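Local coordinates for PTS-dependent dihydroxyacetone kinase operon regulatory protein (Escherichia coli, PDB 4LRZ) that activates transcription of the dhaKLM operon from a sigma-70 promoter and represses its own expression, this chain probably being the sensor part of the regulator, at residues I113-A117 with L118-A122; Q138-N142 with W143-A147; L175-T178 with L179-R183. All coordinates share one frame; numbering follows the deposited sequence.

Contact 1 (I113-A117 with L118-A122); sequences IGTCA and LSLAA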
loop_
_atom_site.group_PDB
_atom_site.type_symbol
_atom_site.label_atom_id
_atom_site.label_comp_id
_atom_site.label_asym_id
_atom_site.label_seq_id
_atom_site.Cartn_x
_atom_site.Cartn_y
_atom_site.Cartn_z
ATOM N N ILE F 113 4.850 -30.962 -14.893
ATOM C CA ILE F 113 3.446 -31.309 -15.087
ATOM C C ILE F 113 2.934 -30.875 -16.457
ATOM O O ILE F 113 1.756 -31.040 -16.751
ATOM C CB ILE F 113 2.499 -30.798 -13.909
ATOM C CG1 ILE F 113 2.402 -29.247 -13.880
ATOM C CG2 ILE F 113 2.897 -31.442 -12.547
ATOM C CD1 ILE F 113 1.329 -28.724 -12.987
ATOM N N GLY F 114 3.815 -30.289 -17.265
ATOM C CA GLY F 114 3.397 -29.811 -18.563
ATOM C C GLY F 114 2.672 -28.466 -18.513
ATOM O O GLY F 114 2.493 -27.887 -17.455
ATOM N N THR F 115 2.289 -27.992 -19.688
ATOM C CA THR F 115 1.580 -26.762 -19.875
ATOM C C THR F 115 0.367 -26.720 -18.973
ATOM O O THR F 115 -0.518 -27.612 -19.058
ATOM C CB THR F 115 1.053 -26.672 -21.314
ATOM O OG1 THR F 115 2.095 -27.033 -22.222
ATOM C CG2 THR F 115 0.522 -25.257 -21.628
ATOM N N CYS F 116 0.339 -25.657 -18.157
ATOM C CA CYS F 116 -0.633 -25.428 -17.107
ATOM C C CYS F 116 -0.462 -24.016 -16.568
ATOM O O CYS F 116 0.659 -23.558 -16.345
ATOM C CB CYS F 116 -0.439 -26.439 -15.956
ATOM S SG CYS F 116 -1.773 -26.400 -14.756
ATOM N N ALA F 117 -1.576 -23.335 -16.328
ATOM C CA ALA F 117 -1.560 -22.001 -15.755
ATOM C C ALA F 117 -0.624 -21.898 -14.517
ATOM O O ALA F 117 0.074 -20.890 -14.318
ATOM C CB ALA F 117 -3.000 -21.585 -15.412
ATOM N N LEU F 118 -0.615 -22.947 -13.696
ATOM C CA LEU F 118 0.199 -22.981 -12.477
ATOM C C LEU F 118 1.632 -22.530 -12.757
ATOM O O LEU F 118 2.257 -21.855 -11.897
ATOM C CB LEU F 118 0.235 -24.397 -11.892
ATOM C CG LEU F 118 -1.037 -24.964 -11.327
ATOM C CD1 LEU F 118 -0.820 -26.292 -10.662
ATOM C CD2 LEU F 118 -1.617 -23.947 -10.288
ATOM N N SER F 119 2.172 -22.900 -13.932
ATOM C CA SER F 119 3.513 -22.376 -14.333
ATOM C C SER F 119 3.465 -21.299 -15.387
ATOM O O SER F 119 4.285 -20.401 -15.389
ATOM C CB SER F 119 4.463 -23.506 -14.817
ATOM O OG SER F 119 3.966 -24.181 -15.973
ATOM N N LEU F 120 2.533 -21.394 -16.318
ATOM C CA LEU F 120 2.569 -20.508 -17.474
ATOM C C LEU F 120 2.362 -19.050 -17.054
ATOM O O LEU F 120 2.796 -18.111 -17.746
ATOM C CB LEU F 120 1.478 -20.906 -18.431
ATOM C CG LEU F 120 1.786 -21.079 -19.891
ATOM C CD1 LEU F 120 0.456 -20.902 -20.650
ATOM C CD2 LEU F 120 2.950 -20.182 -20.435
ATOM N N ALA F 121 1.711 -18.845 -15.914
ATOM C CA ALA F 121 1.501 -17.478 -15.454
ATOM C C ALA F 121 2.823 -16.778 -15.184
ATOM O O ALA F 121 3.021 -15.655 -15.652
ATOM C CB ALA F 121 0.575 -17.423 -14.229
ATOM N N ALA F 122 3.709 -17.433 -14.440
ATOM C CA ALA F 122 5.031 -16.883 -14.151
ATOM C C ALA F 122 5.937 -16.906 -15.371
ATOM O O ALA F 122 6.785 -16.034 -15.528
ATOM C CB ALA F 122 5.717 -17.668 -13.033
HETATM O O HOH W 1 2.996 -26.221 -15.120
HETATM O O HOH W 2 3.281 -24.167 -18.567
#
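The central flat group is the peptide carbonyl of C116, and two backbone N-H groups converge on its oxygen. S119 N comes in from above the carbonyl plane, 42° out of it, and lies 2.9 Å from C116 O. L120 N stays closer to that plane, tilted by 17°. Its bond to C116 O is also 2.9 Å long and is the straighter of the two. This is the N-terminus of helix 117-124 in the GAF domain, with C116 at the N-cap. The next helical bond runs from A121 N to A117 O, at 3.1 Å.

The C116 thiol faces an apolar partner. SG stands anti to the C116 backbone N (chi1 -170°), which carries it to within 3.8 Å of L118 CG. L118 also reaches back to the preceding helix. Its CD1 is 4.0 Å from I113 CD1, and the two side chains cross at about a right angle. G114, the first residue past helix 110-113, has a positive phi. A side chain there would jam against the carbonyl oxygen of I113.

Partners elsewhere tie the turn into the fold. T115 OG1 bonds to S19 OG of helix 14-26, and A117 N bonds to T130 OG1.

Water completes the polar side. One water donates to G114 O at 2.9 Å. A second lies 2.7 Å from S119 OG and accepts a weak bond of 3.3 Å from C116 N.

Contact 2 (Q138-N142 with W143-A147); sequences QVLWN and WAFCA
W143 opens strand 143-151 and is tied straight back to L140. Its backbone N donates to L140 O at 2.9 Å, from 54° above the carbonyl plane. The bond closes a type I beta turn, with W141 and N142 at the corners. The W143 side chain leans back over the same turn. CG lies beside its own backbone N (chi1 -62°), and N142 O sits over one face of the indole. V139 O lies at the edge, 4.0 Å from W143 CD1, and L140 O is also near the ring plane. N142 CB is 3.9 Å from W143 CD1. Beyond the turn, the indole packs on T93, Q96 and L97 of helix 91-99. With an alanine here the backbone bond could stay, but a gap would probably open between the turn and that helix.

A144 points away from the turn. F145 turns back. Its CE2 meets L140 CD2 at 4.2 Å in an oblique approach, and its ring meets that of H135 with the planes at about 90°. W143 meets helix 91-99 and F145 and A147 meet helix 117-124, all on one face of the strand.

The bond from W143 N to L140 O thus closes the turn, while backbone bonds to the neighbouring strands of the GAF sheet hold the strand itself.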
loop_
_atom_site.group_PDB
_atom_site.type_symbol
_atom_site.label_atom_id
_atom_site.label_comp_id
_atom_site.label_asym_id
_atom_site.label_seq_id
_atom_site.Cartn_x
_atom_site.Cartn_y
_atom_site.Cartn_z
ATOM N N GLN F 138 -2.630 -35.524 -20.061
ATOM C CA GLN F 138 -4.025 -35.997 -20.123
ATOM C C GLN F 138 -4.719 -36.055 -18.769
ATOM O O GLN F 138 -5.947 -35.947 -18.697
ATOM C CB GLN F 138 -4.117 -37.384 -20.776
ATOM C CG GLN F 138 -4.122 -37.344 -22.306
ATOM C CD GLN F 138 -3.719 -38.690 -22.970
ATOM O OE1 GLN F 138 -3.818 -39.776 -22.367
ATOM N NE2 GLN F 138 -3.267 -38.605 -24.223
ATOM N N VAL F 139 -3.943 -36.250 -17.708
ATOM C CA VAL F 139 -4.511 -36.349 -16.367
ATOM C C VAL F 139 -5.226 -35.039 -15.981
ATOM O O VAL F 139 -6.209 -35.060 -15.230
ATOM C CB VAL F 139 -3.430 -36.810 -15.336
ATOM C CG1 VAL F 139 -3.797 -36.402 -13.921
ATOM C CG2 VAL F 139 -3.267 -38.319 -15.429
ATOM N N LEU F 140 -4.784 -33.926 -16.564
ATOM C CA LEU F 140 -5.362 -32.611 -16.273
ATOM C C LEU F 140 -6.533 -32.189 -17.159
ATOM O O LEU F 140 -7.071 -31.096 -16.969
ATOM C CB LEU F 140 -4.271 -31.526 -16.275
ATOM C CG LEU F 140 -3.157 -31.722 -15.226
ATOM C CD1 LEU F 140 -2.166 -30.564 -15.250
ATOM C CD2 LEU F 140 -3.708 -31.929 -13.790
ATOM N N TRP F 141 -6.949 -33.044 -18.092
ATOM C CA TRP F 141 -8.028 -32.682 -19.030
ATOM C C TRP F 141 -9.391 -32.459 -18.357
ATOM O O TRP F 141 -10.267 -31.842 -18.932
ATOM C CB TRP F 141 -8.145 -33.691 -20.169
ATOM C CG TRP F 141 -6.970 -33.639 -21.182
ATOM C CD1 TRP F 141 -5.781 -32.956 -21.047
ATOM C CD2 TRP F 141 -6.889 -34.320 -22.453
ATOM N NE1 TRP F 141 -4.986 -33.161 -22.145
ATOM C CE2 TRP F 141 -5.632 -33.991 -23.024
ATOM C CE3 TRP F 141 -7.754 -35.178 -23.162
ATOM C CZ2 TRP F 141 -5.216 -34.489 -24.276
ATOM C CZ3 TRP F 141 -7.338 -35.684 -24.414
ATOM C CH2 TRP F 141 -6.081 -35.334 -24.954
ATOM N N ASN F 142 -9.544 -32.964 -17.144
ATOM C CA ASN F 142 -10.743 -32.717 -16.366
ATOM C C ASN F 142 -10.739 -31.430 -15.567
ATOM O O ASN F 142 -11.747 -31.110 -14.973
ATOM C CB ASN F 142 -10.992 -33.894 -15.431
ATOM C CG ASN F 142 -11.311 -35.114 -16.184
ATOM O OD1 ASN F 142 -10.514 -36.054 -16.215
ATOM N ND2 ASN F 142 -12.439 -35.087 -16.902
ATOM N N TRP F 143 -9.613 -30.714 -15.583
ATOM C CA TRP F 143 -9.386 -29.528 -14.776
ATOM C C TRP F 143 -9.276 -28.250 -15.592
ATOM O O TRP F 143 -8.891 -28.271 -16.777
ATOM C CB TRP F 143 -8.141 -29.725 -13.898
ATOM C CG TRP F 143 -8.371 -30.826 -12.993
ATOM C CD1 TRP F 143 -8.195 -32.155 -13.257
ATOM C CD2 TRP F 143 -8.980 -30.752 -11.710
ATOM N NE1 TRP F 143 -8.611 -32.915 -12.189
ATOM C CE2 TRP F 143 -9.093 -32.079 -11.221
ATOM C CE3 TRP F 143 -9.427 -29.696 -10.910
ATOM C CZ2 TRP F 143 -9.632 -32.370 -9.979
ATOM C CZ3 TRP F 143 -9.930 -29.983 -9.674
ATOM C CH2 TRP F 143 -10.037 -31.310 -9.217
ATOM N N ALA F 144 -9.669 -27.154 -14.945
ATOM C CA ALA F 144 -9.388 -25.810 -15.380
ATOM C C ALA F 144 -8.435 -25.194 -14.336
ATOM O O ALA F 144 -8.646 -25.373 -13.130
ATOM C CB ALA F 144 -10.702 -24.989 -15.458
ATOM N N PHE F 145 -7.405 -24.467 -14.773
ATOM C CA PHE F 145 -6.553 -23.699 -13.843
ATOM C C PHE F 145 -6.520 -22.218 -14.247
ATOM O O PHE F 145 -6.490 -21.906 -15.434
ATOM C CB PHE F 145 -5.129 -24.276 -13.781
ATOM C CG PHE F 145 -5.046 -25.610 -13.085
ATOM C CD1 PHE F 145 -4.853 -25.688 -11.711
ATOM C CD2 PHE F 145 -5.176 -26.779 -13.780
ATOM C CE1 PHE F 145 -4.784 -26.933 -11.057
ATOM C CE2 PHE F 145 -5.116 -28.013 -13.136
ATOM C CZ PHE F 145 -4.915 -28.090 -11.797
ATOM N N CYS F 146 -6.606 -21.322 -13.274
ATOM C CA CYS F 146 -6.332 -19.915 -13.507
ATOM C C CYS F 146 -5.194 -19.540 -12.586
ATOM O O CYS F 146 -5.132 -19.997 -11.434
ATOM C CB CYS F 146 -7.526 -19.036 -13.115
ATOM S SG CYS F 146 -9.025 -19.329 -14.061
ATOM N N ALA F 147 -4.330 -18.652 -13.048
ATOM C CA ALA F 147 -3.223 -18.222 -12.211
ATOM C C ALA F 147 -2.735 -16.851 -12.609
ATOM O O ALA F 147 -2.841 -16.407 -13.777
ATOM C CB ALA F 147 -2.078 -19.252 -12.262
#

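Contact 3 (L175-T178 with L179-R183); sequences LPLT and LAIAR
L177 and I181 lie side by side and point the same way, one helical turn apart. Their CD1 atoms are 3.8 Å from each other, and I181 CD1 is also 3.9 Å from L177 CG. L177 takes part because its CG is anti to the backbone N (chi1 177°), which brings the branch back toward I181. I181 CG1 rests 3.3 Å from L177 O, so the isoleucine packs against backbone as well as side chain. Together they form an apolar strip.

L179 leaves the helix in another direction, and its CB lies 3.6 Å from P176 O. T178 faces the sheet. Its OG1 bonds to T148 OG1 of strand 143-151, and L175 O is a second candidate for the one hydroxyl proton, at 3.0 Å. The two alanines rest on backbone oxygens of the turn before. CB of A180 sits 3.4 Å from P176 O, and CB of A182 is 3.5 Å from T178 O.

Regular helical bonds fix these directions. L179 N bonds L175 O and A182 N bonds T178 O, the latter at 2.8 Å.

The strip of L177 and I181 meets L163 and I161 of strand 157-166, and I181 also meets L61 and A64 of helix 51-66. This is the start of helix 174-211, the long helix that runs from the GAF domain to the PAS domain. Its first turns pack between the GAF sheet and Y67, M68 and P176 of the second subunit.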
loop_
_atom_site.group_PDB
_atom_site.type_symbol
_atom_site.label_atom_id
_atom_site.label_comp_id
_atom_site.label_asym_id
_atom_site.label_seq_id
_atom_site.Cartn_x
_atom_site.Cartn_y
_atom_site.Cartn_z
ATOM N N LEU F 175 -10.572 -16.023 -13.478
ATOM C CA LEU F 175 -9.295 -15.422 -13.831
ATOM C C LEU F 175 -9.088 -14.008 -13.224
ATOM O O LEU F 175 -8.114 -13.768 -12.477
ATOM C CB LEU F 175 -9.142 -15.428 -15.350
ATOM C CG LEU F 175 -7.769 -15.068 -15.924
ATOM C CD1 LEU F 175 -6.654 -15.932 -15.335
ATOM C CD2 LEU F 175 -7.801 -15.228 -17.457
ATOM N N PRO F 176 -10.027 -13.066 -13.499
ATOM C CA PRO F 176 -9.888 -11.734 -12.874
ATOM C C PRO F 176 -9.828 -11.801 -11.351
ATOM O O PRO F 176 -9.200 -10.961 -10.742
ATOM C CB PRO F 176 -11.105 -10.966 -13.400
ATOM C CG PRO F 176 -12.083 -11.967 -13.783
ATOM C CD PRO F 176 -11.267 -13.170 -14.294
ATOM N N LEU F 177 -10.398 -12.839 -10.744
ATOM C CA LEU F 177 -10.297 -13.008 -9.303
ATOM C C LEU F 177 -8.876 -13.305 -8.819
ATOM O O LEU F 177 -8.413 -12.721 -7.836
ATOM C CB LEU F 177 -11.267 -14.079 -8.815
ATOM C CG LEU F 177 -11.193 -14.397 -7.303
ATOM C CD1 LEU F 177 -11.691 -13.256 -6.402
ATOM C CD2 LEU F 177 -11.974 -15.648 -6.995
ATOM N N THR F 178 -8.174 -14.225 -9.510
ATOM C CA THR F 178 -6.787 -14.527 -9.165
ATOM C C THR F 178 -5.957 -13.268 -9.427
ATOM O O THR F 178 -5.129 -12.899 -8.606
ATOM C CB THR F 178 -6.196 -15.803 -9.906
ATOM O OG1 THR F 178 -5.918 -15.501 -11.277
ATOM C CG2 THR F 178 -7.149 -16.983 -9.829
ATOM N N LEU F 179 -6.210 -12.592 -10.547
ATOM C CA LEU F 179 -5.516 -11.352 -10.824
ATOM C C LEU F 179 -5.670 -10.272 -9.731
ATOM O O LEU F 179 -4.700 -9.669 -9.234
ATOM C CB LEU F 179 -5.956 -10.822 -12.193
ATOM C CG LEU F 179 -5.552 -9.435 -12.676
ATOM C CD1 LEU F 179 -4.139 -9.413 -13.155
ATOM C CD2 LEU F 179 -6.448 -9.035 -13.775
ATOM N N ALA F 180 -6.891 -10.045 -9.323
ATOM C CA ALA F 180 -7.151 -9.025 -8.327
ATOM C C ALA F 180 -6.527 -9.393 -6.978
ATOM O O ALA F 180 -6.031 -8.506 -6.264
ATOM C CB ALA F 180 -8.654 -8.842 -8.205
ATOM N N ILE F 181 -6.574 -10.682 -6.615
ATOM C CA ILE F 181 -5.943 -11.167 -5.377
ATOM C C ILE F 181 -4.418 -11.096 -5.480
ATOM O O ILE F 181 -3.776 -10.615 -4.563
ATOM C CB ILE F 181 -6.395 -12.554 -4.989
ATOM C CG1 ILE F 181 -7.857 -12.520 -4.565
ATOM C CG2 ILE F 181 -5.570 -13.114 -3.863
ATOM C CD1 ILE F 181 -8.463 -13.909 -4.508
ATOM N N ALA F 182 -3.841 -11.487 -6.611
ATOM C CA ALA F 182 -2.360 -11.308 -6.768
ATOM C C ALA F 182 -1.979 -9.872 -6.657
ATOM O O ALA F 182 -1.014 -9.533 -5.982
ATOM C CB ALA F 182 -1.762 -11.925 -8.106
ATOM N N ARG F 183 -2.712 -9.000 -7.319
ATOM C CA ARG F 183 -2.400 -7.572 -7.152
ATOM C C ARG F 183 -2.581 -6.988 -5.753
ATOM O O ARG F 183 -1.817 -6.105 -5.330
ATOM C CB ARG F 183 -3.047 -6.733 -8.224
ATOM C CG ARG F 183 -1.977 -6.464 -9.298
ATOM C CD ARG F 183 -2.432 -6.769 -10.719
ATOM N NE ARG F 183 -3.414 -5.795 -11.186
ATOM C CZ ARG F 183 -3.598 -5.458 -12.467
ATOM N NH1 ARG F 183 -2.860 -6.004 -13.446
ATOM N NH2 ARG F 183 -4.531 -4.574 -12.762
#

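How the contacts relate
Contacts 1 and 2 touch. C116 SG lies 3.6 Å from F145 CD2, and A117 CB is 3.5 Å from F145 O, so helix 117-124 lies on strand 143-151. Contact 3 meets the opposite face of the same strand, where C146 CB is 3.9 Å from T178 CG2. Contacts 1 and 3 do not meet; their nearest atoms are about 7 Å apart. Contact 1 is buried, and waters bond S119 OG and the backbone beside the helix start. Contact 2 is partly buried, with N142 exposed at its turn. Contact 3 is also buried, but partly by the second subunit. At its end R183 reaches D63 of that subunit in a salt bridge.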